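Alginate lyase (Aplysia kurodai, PDB 5GMT) cleaves alginate as a polysaccharide lyase of family 14, with a specificity for polymannuronate, probably by beta-elimination. Local coordinates at residues P37-D41 against E122-K126; V90-K96 against I194-I200; G114-N120 against H237-F243. One frame throughout, in Å; residues are numbered along the deposited sequence.

Interactions 2 and 3 are buried strand pairings, one in each of the two facing antiparallel sheets, whereas interaction 1 lies nearer the surface and joins a loop to an outermost strand. The regular backbone ladder of interaction 2 contrasts with interaction 3, where a bulge breaks the register and an arginine side chain joins the backbone bonding. The centres of interactions 2 and 3 are about 10 Å apart, and the two meet through Asp91 and His238 and through Val90 and Leu239. Interaction 1 reaches the same sheet as interaction 3, with Tyr125 and Ala124 packed on Phe116, but depends on side chains: stacked tyrosines and a histidine-carboxylate bond. Interactions 1 and 2 do not touch.

Interaction 1: residues P37-D41 against E122-K126; sequences PIYHD and EGAYK
Tyr39 and Tyr125 form the tightly packed half of this contact, an offset stack with ring centroids 4.9 Å apart and planes 22° from parallel. The displacement brings the hydroxyl of Tyr125 over the middle of the Tyr39 ring, Tyr125 OH lying 3.4 Å from Tyr39 CD2, while Tyr39 CB sits over a face of the Tyr125 ring in a CH-pi contact, 4.1 Å from its centroid. Ala124 CB lies near the rim of the opposite face, and the hydroxyl is hydrogen-bonded to Arg82, so the buried ring has neighbours on both faces and a partner at its end. His40 approaches at a steeper tilt: the edge of its imidazole, at CD2, meets CD2 of Tyr125 at 3.5 Å.

The outer half is more open. Here the exposed side chains of His40 and Glu122 meet in one hydrogen bond, from His40 NE2 to Glu122 OE1 (2.7 Å). The acceptor uses its syn lone pair and lies in the imidazole plane, although the N-H is bent at 150°. Glu122 gets there by bending its chain about the CB-CG bond (chi2 -63°), which turns the carboxylate back to the histidine. Replacing Tyr125 with an alanine would probably leave Tyr39 without its stacking partner, Arg82 without the hydroxyl, and a gap beside the imidazole edge.

The loop after strand 110-118 thus folds back past two intervening strands to reach strand 38-42, an outermost strand of its sheet. The result is an aromatic cluster of Tyr39, His40 and Tyr125 on one sheet of a beta-sandwich of the concanavalin-like class.

Interaction 2: residues V90-K96 against I194-I200; sequences VDAMILK and ISEEVHI
Met93 pairs with Val198, and Leu95 with Glu196, as antiparallel hydrogen-bonded pairs in one sheet of the concanavalin-like beta-sandwich. Backbone bonds set the register. Each pair exchanges two N-H...O=C bonds, Val198 N to Met93 O measuring 2.8 Å, and Ile200 N extends the ladder to Asp91 O at 3.0 Å. At the non-hydrogen-bonded pairs between and beside them, CA-H groups point at carbonyls, as Ala92 CA does at Val198 O (3.2 Å).

Side-chain packing divides by face. Met93, Leu95, Glu196 and Val198 share one face; Glu196 and Val198 pack on strand 136-143 of the facing sheet, and Glu196 OE1 accepts from Leu115 N on strand 110-118 beside it. On the face of Ala92, Ile94 and Lys96, with CG anti to the backbone N (chi1 177°) and the chain extended beyond it, Glu197 lays its CG against Ile94 CG1 at 3.6 Å. At the end of the ladder, Ile200 CD1 reaches Asp91 OD1, itself bonded to His238.

Ring and polar contacts concentrate on His199, which also stacks with Trp209. Ala92 CB sits over the centre of the imidazole, 3.6 Å from its centroid, and within its own strand His199 NE2 donates to Glu197 OE2 on the anti side, tilted from the carboxylate plane, at 2.8 Å.

Interaction 3: residues G114-N120 against H237-F243; sequences GLFGGEN and HHLRGMF
Phe116 faces both Arg240 and Gly241 in a classic beta bulge, which shifts the antiparallel register by one residue in a sheet of the beta-sandwich. Phe116 O accepts from Arg240 N (2.9 Å), on a lone pair in the carbonyl plane, and Phe116 N donates to Gly241 O. The phenyl ring, with CG between the backbone N and carbonyl carbon (chi1 81°), leans over the partner strand and takes Arg240 CB over one face, 4.1 Å from the ring centroid. Gly117 passes so close to the other strand that a CB there would collide with His238 O.

Beyond the bulge, Arg240 grips Gly118 O side-on with NE (3.2 Å) and NH2 (3.1 Å). His238 N also donates to that oxygen, so three N-H groups converge on it. Asn120 CA and His238 CB cover opposite faces of the guanidinium. The His237 ring lies against Gly118, whose CA is 4.0 Å from the ring centroid.

Farther out, Ser88 O takes Arg240 NH1, securing the guanidinium from its remaining nitrogen. Tyr80 meets the Phe116 ring edge-to-face and stacks on Phe243. At the strand end, a water 2.9 Å from His237 NE2 donates to Glu119 OE1.

Interaction 1: residues P37-D41 against E122-K126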
loop_
_atom_site.group_PDB
_atom_site.type_symbol
_atom_site.label_atom_id
_atom_site.label_comp_id
_atom_site.label_asym_id
_atom_site.label_seq_id
_atom_site.Cartn_x
_atom_site.Cartn_y
_atom_site.Cartn_z
ATOM N N PRO A 37 4.261 16.208 -4.910
ATOM C CA PRO A 37 3.007 16.638 -4.274
ATOM C C PRO A 37 2.272 15.496 -3.577
ATOM O O PRO A 37 2.244 14.365 -4.082
ATOM C CB PRO A 37 2.188 17.179 -5.446
ATOM C CG PRO A 37 2.711 16.446 -6.630
ATOM C CD PRO A 37 4.176 16.248 -6.380
ATOM N N ILE A 38 1.696 15.802 -2.420
ATOM C CA ILE A 38 0.893 14.840 -1.710
ATOM C C ILE A 38 -0.529 15.363 -1.583
ATOM O O ILE A 38 -0.780 16.569 -1.694
ATOM C CB ILE A 38 1.482 14.496 -0.316
ATOM C CG1 ILE A 38 1.381 15.681 0.640
ATOM C CG2 ILE A 38 2.940 13.987 -0.437
ATOM C CD1 ILE A 38 1.947 15.376 2.010
ATOM N N TYR A 39 -1.460 14.433 -1.404
ATOM C CA TYR A 39 -2.878 14.730 -1.406
ATOM C C TYR A 39 -3.560 13.984 -0.265
ATOM O O TYR A 39 -3.250 12.815 -0.007
ATOM C CB TYR A 39 -3.512 14.330 -2.750
ATOM C CG TYR A 39 -2.836 14.928 -3.967
ATOM C CD1 TYR A 39 -1.646 14.388 -4.467
ATOM C CD2 TYR A 39 -3.401 16.006 -4.642
ATOM C CE1 TYR A 39 -1.030 14.930 -5.567
ATOM C CE2 TYR A 39 -2.794 16.547 -5.754
ATOM C CZ TYR A 39 -1.614 16.000 -6.217
ATOM O OH TYR A 39 -1.008 16.538 -7.323
ATOM N N HIS A 40 -4.482 14.661 0.412
ATOM C CA HIS A 40 -5.276 14.034 1.463
ATOM C C HIS A 40 -4.392 13.418 2.554
ATOM O O HIS A 40 -4.609 12.288 3.003
ATOM C CB HIS A 40 -6.221 12.998 0.840
ATOM C CG HIS A 40 -7.141 13.588 -0.183
ATOM N ND1 HIS A 40 -8.223 14.366 0.166
ATOM C CD2 HIS A 40 -7.127 13.549 -1.536
ATOM C CE1 HIS A 40 -8.842 14.777 -0.927
ATOM N NE2 HIS A 40 -8.195 14.297 -1.974
ATOM N N ASP A 41 -3.389 14.187 2.965
ATOM C CA ASP A 41 -2.498 13.797 4.050
ATOM C C ASP A 41 -3.194 13.923 5.400
ATOM O O ASP A 41 -3.930 14.876 5.646
ATOM C CB ASP A 41 -1.230 14.652 4.023
ATOM C CG ASP A 41 -1.538 16.139 3.992
ATOM O OD1 ASP A 41 -2.137 16.599 3.003
ATOM O OD2 ASP A 41 -1.180 16.844 4.951
ATOM N N GLU A 122 -9.010 14.425 -8.690
ATOM C CA GLU A 122 -9.499 14.010 -7.371
ATOM C C GLU A 122 -10.159 12.640 -7.380
ATOM O O GLU A 122 -10.176 11.956 -6.359
ATOM C CB GLU A 122 -10.496 15.037 -6.825
ATOM C CG GLU A 122 -9.851 16.283 -6.290
ATOM C CD GLU A 122 -8.951 15.999 -5.109
ATOM O OE1 GLU A 122 -9.412 15.325 -4.162
ATOM O OE2 GLU A 122 -7.786 16.435 -5.129
ATOM N N GLY A 123 -10.696 12.242 -8.532
ATOM C CA GLY A 123 -11.312 10.933 -8.667
ATOM C C GLY A 123 -10.383 9.805 -8.240
ATOM O O GLY A 123 -10.826 8.762 -7.792
ATOM N N ALA A 124 -9.082 10.022 -8.372
ATOM C CA ALA A 124 -8.113 8.965 -8.100
ATOM C C ALA A 124 -7.967 8.658 -6.604
ATOM O O ALA A 124 -7.432 7.607 -6.235
ATOM C CB ALA A 124 -6.766 9.341 -8.700
ATOM N N TYR A 125 -8.455 9.561 -5.750
ATOM C CA TYR A 125 -8.211 9.438 -4.305
ATOM C C TYR A 125 -9.423 8.912 -3.539
ATOM O O TYR A 125 -9.482 9.042 -2.312
ATOM C CB TYR A 125 -7.786 10.794 -3.710
ATOM C CG TYR A 125 -6.777 11.549 -4.545
ATOM C CD1 TYR A 125 -5.593 10.943 -4.954
ATOM C CD2 TYR A 125 -7.029 12.858 -4.968
ATOM C CE1 TYR A 125 -4.674 11.615 -5.725
ATOM C CE2 TYR A 125 -6.114 13.547 -5.750
ATOM C CZ TYR A 125 -4.938 12.912 -6.134
ATOM O OH TYR A 125 -4.024 13.567 -6.905
ATOM N N LYS A 126 -10.373 8.300 -4.244
ATOM C CA LYS A 126 -11.672 7.968 -3.631
ATOM C C LYS A 126 -11.863 6.484 -3.329
ATOM O O LYS A 126 -12.936 6.075 -2.877
ATOM C CB LYS A 126 -12.816 8.450 -4.538
ATOM C CG LYS A 126 -12.760 9.942 -4.856
ATOM C CD LYS A 126 -12.831 10.766 -3.598
ATOM C CE LYS A 126 -12.764 12.257 -3.914
ATOM N NZ LYS A 126 -12.787 13.091 -2.670
#

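Interaction 2: residues V90-K96 against I194-I200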
loop_
_atom_site.group_PDB
_atom_site.type_symbol
_atom_site.label_atom_id
_atom_site.label_comp_id
_atom_site.label_asym_id
_atom_site.label_seq_id
_atom_site.Cartn_x
_atom_site.Cartn_y
_atom_site.Cartn_z
ATOM N N VAL A 90 0.907 6.062 -17.513
ATOM C CA VAL A 90 1.687 4.893 -17.079
ATOM C C VAL A 90 0.796 3.697 -16.757
ATOM O O VAL A 90 -0.085 3.787 -15.906
ATOM C CB VAL A 90 2.548 5.216 -15.846
ATOM C CG1 VAL A 90 3.267 3.958 -15.351
ATOM C CG2 VAL A 90 3.555 6.303 -16.191
ATOM N N ASP A 91 1.048 2.573 -17.424
ATOM C CA ASP A 91 0.203 1.384 -17.274
ATOM C C ASP A 91 0.873 0.261 -16.491
ATOM O O ASP A 91 0.228 -0.741 -16.140
ATOM C CB ASP A 91 -0.222 0.875 -18.652
ATOM C CG ASP A 91 -1.106 1.866 -19.379
ATOM O OD1 ASP A 91 -1.824 2.625 -18.692
ATOM O OD2 ASP A 91 -1.068 1.894 -20.626
ATOM N N ALA A 92 2.170 0.418 -16.239
ATOM C CA ALA A 92 2.896 -0.536 -15.409
ATOM C C ALA A 92 3.842 0.195 -14.456
ATOM O O ALA A 92 4.536 1.136 -14.841
ATOM C CB ALA A 92 3.668 -1.534 -16.274
ATOM N N MET A 93 3.864 -0.252 -13.206
ATOM C CA MET A 93 4.632 0.433 -12.192
ATOM C C MET A 93 5.103 -0.577 -11.156
ATOM O O MET A 93 4.389 -1.530 -10.844
ATOM C CB MET A 93 3.761 1.520 -11.554
ATOM C CG MET A 93 4.466 2.710 -10.987
ATOM S SD MET A 93 3.261 3.887 -10.335
ATOM C CE MET A 93 3.035 4.957 -11.750
ATOM N N ILE A 94 6.308 -0.374 -10.632
ATOM C CA ILE A 94 6.800 -1.165 -9.515
ATOM C C ILE A 94 7.057 -0.247 -8.327
ATOM O O ILE A 94 7.779 0.737 -8.448
ATOM C CB ILE A 94 8.112 -1.917 -9.856
ATOM C CG1 ILE A 94 7.912 -2.878 -11.030
ATOM C CG2 ILE A 94 8.630 -2.671 -8.638
ATOM C CD1 ILE A 94 9.211 -3.574 -11.455
ATOM N N LEU A 95 6.450 -0.554 -7.190
ATOM C CA LEU A 95 6.742 0.170 -5.955
ATOM C C LEU A 95 7.618 -0.692 -5.074
ATOM O O LEU A 95 7.305 -1.858 -4.862
ATOM C CB LEU A 95 5.456 0.514 -5.207
ATOM C CG LEU A 95 5.621 1.111 -3.810
ATOM C CD1 LEU A 95 6.272 2.485 -3.910
ATOM C CD2 LEU A 95 4.275 1.213 -3.084
ATOM N N LYS A 96 8.703 -0.128 -4.554
ATOM C CA LYS A 96 9.540 -0.847 -3.596
ATOM C C LYS A 96 9.690 0.001 -2.359
ATOM O O LYS A 96 9.764 1.212 -2.469
ATOM C CB LYS A 96 10.924 -1.140 -4.167
ATOM C CG LYS A 96 10.935 -2.037 -5.387
ATOM C CD LYS A 96 12.357 -2.344 -5.820
ATOM C CE LYS A 96 12.363 -3.160 -7.092
ATOM N NZ LYS A 96 13.747 -3.545 -7.501
ATOM N N ILE A 194 9.931 -4.908 0.356
ATOM C CA ILE A 194 8.633 -5.149 -0.262
ATOM C C ILE A 194 8.670 -4.663 -1.702
ATOM O O ILE A 194 9.148 -3.559 -1.968
ATOM C CB ILE A 194 7.510 -4.432 0.514
ATOM C CG1 ILE A 194 7.381 -5.040 1.918
ATOM C CG2 ILE A 194 6.193 -4.514 -0.249
ATOM C CD1 ILE A 194 6.146 -4.566 2.676
ATOM N N SER A 195 8.214 -5.492 -2.634
ATOM C CA SER A 195 8.005 -4.994 -3.988
ATOM C C SER A 195 6.588 -5.291 -4.432
ATOM O O SER A 195 6.050 -6.356 -4.139
ATOM C CB SER A 195 9.025 -5.595 -4.975
ATOM O OG SER A 195 8.859 -6.989 -5.125
ATOM N N GLU A 196 5.977 -4.325 -5.116
ATOM C CA GLU A 196 4.648 -4.517 -5.670
ATOM C C GLU A 196 4.697 -4.069 -7.112
ATOM O O GLU A 196 4.876 -2.885 -7.382
ATOM C CB GLU A 196 3.583 -3.729 -4.902
ATOM C CG GLU A 196 2.155 -4.001 -5.426
ATOM C CD GLU A 196 1.103 -3.061 -4.855
ATOM O OE1 GLU A 196 1.395 -1.853 -4.708
ATOM O OE2 GLU A 196 -0.024 -3.528 -4.556
ATOM N N GLU A 197 4.559 -5.023 -8.026
ATOM C CA GLU A 197 4.581 -4.747 -9.448
ATOM C C GLU A 197 3.169 -4.854 -10.000
ATOM O O GLU A 197 2.492 -5.861 -9.815
ATOM C CB GLU A 197 5.517 -5.707 -10.195
ATOM C CG GLU A 197 5.494 -5.471 -11.704
ATOM C CD GLU A 197 6.665 -6.106 -12.445
ATOM O OE1 GLU A 197 7.437 -6.860 -11.823
ATOM O OE2 GLU A 197 6.808 -5.849 -13.661
ATOM N N VAL A 198 2.725 -3.789 -10.654
ATOM C CA VAL A 198 1.347 -3.699 -11.099
ATOM C C VAL A 198 1.288 -3.420 -12.589
ATOM O O VAL A 198 1.883 -2.456 -13.060
ATOM C CB VAL A 198 0.579 -2.577 -10.363
ATOM C CG1 VAL A 198 -0.853 -2.464 -10.915
ATOM C CG2 VAL A 198 0.559 -2.826 -8.863
ATOM N N HIS A 199 0.582 -4.271 -13.326
ATOM C CA HIS A 199 0.307 -4.012 -14.738
ATOM C C HIS A 199 -1.202 -3.947 -14.890
ATOM O O HIS A 199 -1.895 -4.940 -14.657
ATOM C CB HIS A 199 0.911 -5.102 -15.638
ATOM C CG HIS A 199 2.408 -5.110 -15.644
ATOM N ND1 HIS A 199 3.147 -4.986 -16.799
ATOM C CD2 HIS A 199 3.303 -5.191 -14.629
ATOM C CE1 HIS A 199 4.433 -4.998 -16.498
ATOM N NE2 HIS A 199 4.556 -5.130 -15.189
ATOM N N ILE A 200 -1.726 -2.780 -15.258
ATOM C CA ILE A 200 -3.170 -2.639 -15.285
ATOM C C ILE A 200 -3.695 -3.302 -16.546
ATOM O O ILE A 200 -2.944 -3.544 -17.492
ATOM C CB ILE A 200 -3.629 -1.157 -15.194
ATOM C CG1 ILE A 200 -3.090 -0.320 -16.355
ATOM C CG2 ILE A 200 -3.202 -0.545 -13.864
ATOM C CD1 ILE A 200 -3.508 1.163 -16.231
#

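Interaction 3: residues G114-N120 against H237-F243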
loop_
_atom_site.group_PDB
_atom_site.type_symbol
_atom_site.label_atom_id
_atom_site.label_comp_id
_atom_site.label_asym_id
_atom_site.label_seq_id
_atom_site.Cartn_x
_atom_site.Cartn_y
_atom_site.Cartn_z
ATOM N N GLY A 114 0.743 0.959 -0.869
ATOM C CA GLY A 114 0.683 0.269 -2.144
ATOM C C GLY A 114 0.465 1.285 -3.252
ATOM O O GLY A 114 0.462 2.481 -2.994
ATOM N N LEU A 115 0.295 0.821 -4.488
ATOM C CA LEU A 115 0.056 1.737 -5.606
ATOM C C LEU A 115 -1.439 2.065 -5.745
ATOM O O LEU A 115 -2.288 1.374 -5.180
ATOM C CB LEU A 115 0.591 1.133 -6.908
ATOM C CG LEU A 115 2.118 0.974 -6.956
ATOM C CD1 LEU A 115 2.561 0.169 -8.180
ATOM C CD2 LEU A 115 2.779 2.351 -6.943
ATOM N N PHE A 116 -1.744 3.109 -6.518
ATOM C CA PHE A 116 -3.122 3.487 -6.843
ATOM C C PHE A 116 -3.159 4.149 -8.219
ATOM O O PHE A 116 -2.119 4.514 -8.764
ATOM C CB PHE A 116 -3.693 4.446 -5.784
ATOM C CG PHE A 116 -3.263 5.868 -5.971
ATOM C CD1 PHE A 116 -1.975 6.257 -5.652
ATOM C CD2 PHE A 116 -4.151 6.826 -6.466
ATOM C CE1 PHE A 116 -1.558 7.578 -5.840
ATOM C CE2 PHE A 116 -3.748 8.141 -6.646
ATOM C CZ PHE A 116 -2.452 8.521 -6.326
ATOM N N GLY A 117 -4.352 4.286 -8.786
ATOM C CA GLY A 117 -4.502 4.993 -10.042
ATOM C C GLY A 117 -5.958 5.289 -10.347
ATOM O O GLY A 117 -6.832 5.155 -9.487
ATOM N N GLY A 118 -6.215 5.702 -11.578
ATOM C CA GLY A 118 -7.560 6.047 -11.995
ATOM C C GLY A 118 -7.519 7.331 -12.790
ATOM O O GLY A 118 -6.623 7.531 -13.610
ATOM N N GLU A 119 -8.494 8.196 -12.535
ATOM C CA GLU A 119 -8.565 9.505 -13.175
ATOM C C GLU A 119 -7.348 10.390 -12.855
ATOM O O GLU A 119 -6.595 10.131 -11.915
ATOM C CB GLU A 119 -9.857 10.213 -12.755
ATOM C CG GLU A 119 -11.141 9.492 -13.196
ATOM C CD GLU A 119 -12.401 10.158 -12.668
ATOM O OE1 GLU A 119 -13.514 9.701 -13.021
ATOM O OE2 GLU A 119 -12.281 11.134 -11.890
ATOM N N ASN A 120 -7.152 11.441 -13.642
ATOM C CA ASN A 120 -5.989 12.296 -13.443
ATOM C C ASN A 120 -6.128 13.214 -12.222
ATOM O O ASN A 120 -5.139 13.756 -11.723
ATOM C CB ASN A 120 -5.718 13.136 -14.692
ATOM C CG ASN A 120 -4.362 13.814 -14.646
ATOM O OD1 ASN A 120 -3.377 13.218 -14.225
ATOM N ND2 ASN A 120 -4.316 15.074 -15.047
ATOM N N HIS A 237 -7.817 5.990 -17.504
ATOM C CA HIS A 237 -7.267 5.621 -16.184
ATOM C C HIS A 237 -5.858 5.048 -16.306
ATOM O O HIS A 237 -5.589 4.203 -17.172
ATOM C CB HIS A 237 -8.153 4.586 -15.474
ATOM C CG HIS A 237 -9.484 5.116 -15.045
ATOM N ND1 HIS A 237 -10.356 4.388 -14.262
ATOM C CD2 HIS A 237 -10.096 6.299 -15.293
ATOM C CE1 HIS A 237 -11.444 5.103 -14.039
ATOM N NE2 HIS A 237 -11.318 6.261 -14.661
ATOM N N HIS A 238 -4.963 5.493 -15.424
ATOM C CA HIS A 238 -3.592 4.988 -15.389
ATOM C C HIS A 238 -3.082 4.925 -13.953
ATOM O O HIS A 238 -3.752 5.378 -13.032
ATOM C CB HIS A 238 -2.669 5.872 -16.232
ATOM C CG HIS A 238 -3.127 6.030 -17.650
ATOM N ND1 HIS A 238 -2.933 5.056 -18.608
ATOM C CD2 HIS A 238 -3.782 7.042 -18.267
ATOM C CE1 HIS A 238 -3.442 5.467 -19.757
ATOM N NE2 HIS A 238 -3.960 6.670 -19.577
ATOM N N LEU A 239 -1.903 4.348 -13.763
ATOM C CA LEU A 239 -1.294 4.330 -12.434
ATOM C C LEU A 239 -0.793 5.727 -12.123
ATOM O O LEU A 239 -0.237 6.388 -12.999
ATOM C CB LEU A 239 -0.159 3.310 -12.374
ATOM C CG LEU A 239 -0.638 1.865 -12.260
ATOM C CD1 LEU A 239 0.382 0.911 -12.879
ATOM C CD2 LEU A 239 -0.889 1.526 -10.792
ATOM N N ARG A 240 -0.993 6.180 -10.885
ATOM C CA ARG A 240 -0.672 7.562 -10.529
ATOM C C ARG A 240 0.463 7.680 -9.518
ATOM O O ARG A 240 1.149 8.701 -9.468
ATOM C CB ARG A 240 -1.919 8.260 -9.978
ATOM C CG ARG A 240 -3.105 8.308 -10.961
ATOM C CD ARG A 240 -2.757 9.121 -12.214
ATOM N NE ARG A 240 -3.850 9.088 -13.186
ATOM C CZ ARG A 240 -3.715 9.380 -14.475
ATOM N NH1 ARG A 240 -2.532 9.754 -14.955
ATOM N NH2 ARG A 240 -4.762 9.283 -15.285
ATOM N N GLY A 241 0.672 6.647 -8.706
ATOM C CA GLY A 241 1.706 6.743 -7.697
ATOM C C GLY A 241 1.440 5.897 -6.476
ATOM O O GLY A 241 0.757 4.885 -6.563
ATOM N N MET A 242 1.964 6.339 -5.333
ATOM C CA MET A 242 1.894 5.565 -4.098
ATOM C C MET A 242 0.806 6.076 -3.169
ATOM O O MET A 242 0.726 7.279 -2.892
ATOM C CB MET A 242 3.227 5.595 -3.350
ATOM C CG MET A 242 3.166 4.824 -2.019
ATOM S SD MET A 242 4.665 4.910 -1.016
ATOM C CE MET A 242 4.832 6.674 -0.785
ATOM N N PHE A 243 -0.024 5.149 -2.700
ATOM C CA PHE A 243 -1.016 5.417 -1.659
ATOM C C PHE A 243 -0.364 5.024 -0.343
ATOM O O PHE A 243 -0.367 3.857 0.017
ATOM C CB PHE A 243 -2.316 4.644 -1.976
ATOM C CG PHE A 243 -3.456 4.855 -0.999
ATOM C CD1 PHE A 243 -3.426 5.857 -0.046
ATOM C CD2 PHE A 243 -4.638 4.134 -1.162
ATOM C CE1 PHE A 243 -4.508 6.043 0.822
ATOM C CE2 PHE A 243 -5.732 4.335 -0.319
ATOM C CZ PHE A 243 -5.669 5.278 0.664
HETATM O O HOH W 1 -13.846 7.617 -14.271
#